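Local coordinates for tail protein, 43 kDa (Neisseria meningitidis MC58, PDB 3D37) that probably serves as a baseplate hub component of a Mu-like phage tail, at the interface of chains A and B. Sequence-based numbering; all coordinates share one arbitrary frame. Chains: chain A/B, Tail protein, 43 kDa.

The interface of chains A and B. Residues chain A 56, 58, 72, 97, 126; chain B 245.
A leucine from a loop between strands 234-239 and 249-252 of chain B, B:Leu245, packs into a site on chain A. The site is built from strand 58-63 and the loop before it, strand 66-81, helix 95-100 and the loop that holds A:Gln126. B:Leu245 buries 84 Å² there, more than half of the surface hidden in this patch.

The two methyl branches meet different groups. B:Leu245 CD1 lies 3.4 Å from the backbone carbonyl O of A:Gly56 and 3.9 Å from the branch methyl CG2 of A:Ile72. It is also 4.2 Å from the far ring atom CZ of A:Phe97. The A:Ile72 and B:Leu245 side chains run antiparallel past one another. B:Leu245 CD2 meets the hydroxyl OG of A:Ser58 at 3.6 Å, a van der Waals contact of methyl with oxygen. CG of B:Leu245 is anti to its own carbonyl carbon (chi1 -55°). A chi2 of 173° sets CD1 anti to CA, which directs it to A:Gly56 and A:Ile72 while CD2 faces A:Ser58.

A:Phe97 closes another side. Its CZ lies 4.2 Å from CB of B:Leu245, and the two side chains are roughly perpendicular. The amide NE2 of A:Gln126 sits 3.5 Å above the plane of the A:Phe97 ring, nearer its edge than its centre. A:Gln126 NE2 is 4.1 Å from the backbone C of B:Leu245. A bend at chi2 folds the A:Gln126 chain, and its amide thus borders both the ring and the leucine backbone.

The patch is a small hydrophobic socket with polar edges. In the crystal it contributes to the packing of chain B against chain A. It may support the six-copy assembly, if that forms in the phage tail, which the structure alone does not show.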
loop_
_atom_site.group_PDB
_atom_site.type_symbol
_atom_site.label_atom_id
_atom_site.label_comp_id
_atom_site.label_asym_id
_atom_site.label_seq_id
_atom_site.Cartn_x
_atom_site.Cartn_y
_atom_site.Cartn_z
ATOM N N GLY A 56 -28.012 18.837 -11.829
ATOM C CA GLY A 56 -28.794 20.015 -11.993
ATOM C C GLY A 56 -30.103 20.012 -11.247
ATOM O O GLY A 56 -30.809 20.998 -11.310
ATOM N N SER A 58 -32.601 20.007 -7.855
ATOM C CA SER A 58 -32.660 20.547 -6.524
ATOM C C SER A 58 -32.695 19.402 -5.545
ATOM O O SER A 58 -33.283 18.377 -5.820
ATOM C CB SER A 58 -33.925 21.380 -6.341
ATOM O OG SER A 58 -33.729 22.608 -6.960
ATOM N N ILE A 72 -28.182 22.012 -4.769
ATOM C CA ILE A 72 -28.336 21.636 -6.159
ATOM C C ILE A 72 -27.220 20.645 -6.438
ATOM O O ILE A 72 -26.063 20.887 -6.093
ATOM C CB ILE A 72 -28.227 22.879 -7.165
ATOM C CG1 ILE A 72 -29.300 23.917 -6.873
ATOM C CG2 ILE A 72 -28.413 22.462 -8.657
ATOM C CD1 ILE A 72 -28.941 24.812 -5.739
ATOM N N PHE A 97 -25.432 29.659 -6.237
ATOM C CA PHE A 97 -25.971 30.699 -7.101
ATOM C C PHE A 97 -25.342 32.092 -6.889
ATOM O O PHE A 97 -24.927 32.755 -7.833
ATOM C CB PHE A 97 -27.478 30.860 -6.871
ATOM C CG PHE A 97 -28.301 29.694 -7.357
ATOM C CD1 PHE A 97 -28.412 29.429 -8.730
ATOM C CD2 PHE A 97 -28.989 28.880 -6.437
ATOM C CE1 PHE A 97 -29.183 28.370 -9.184
ATOM C CE2 PHE A 97 -29.759 27.812 -6.875
ATOM C CZ PHE A 97 -29.869 27.559 -8.263
ATOM N N GLN A 126 -35.731 30.409 -4.914
ATOM C CA GLN A 126 -35.240 29.200 -4.280
ATOM C C GLN A 126 -34.735 29.471 -2.820
ATOM O O GLN A 126 -34.941 28.659 -1.895
ATOM C CB GLN A 126 -34.213 28.475 -5.236
ATOM C CG GLN A 126 -33.263 29.399 -6.172
ATOM C CD GLN A 126 -33.656 29.652 -7.721
ATOM O OE1 GLN A 126 -34.745 29.880 -8.067
ATOM N NE2 GLN A 126 -32.689 29.677 -8.558
ATOM N N LEU B 245 -34.452 26.462 -12.698
ATOM C CA LEU B 245 -33.560 27.251 -11.834
ATOM C C LEU B 245 -33.099 28.531 -12.519
ATOM O O LEU B 245 -32.708 28.519 -13.678
ATOM C CB LEU B 245 -32.326 26.422 -11.423
ATOM C CG LEU B 245 -32.558 25.073 -10.742
ATOM C CD1 LEU B 245 -31.227 24.334 -10.564
ATOM C CD2 LEU B 245 -33.306 25.233 -9.401
#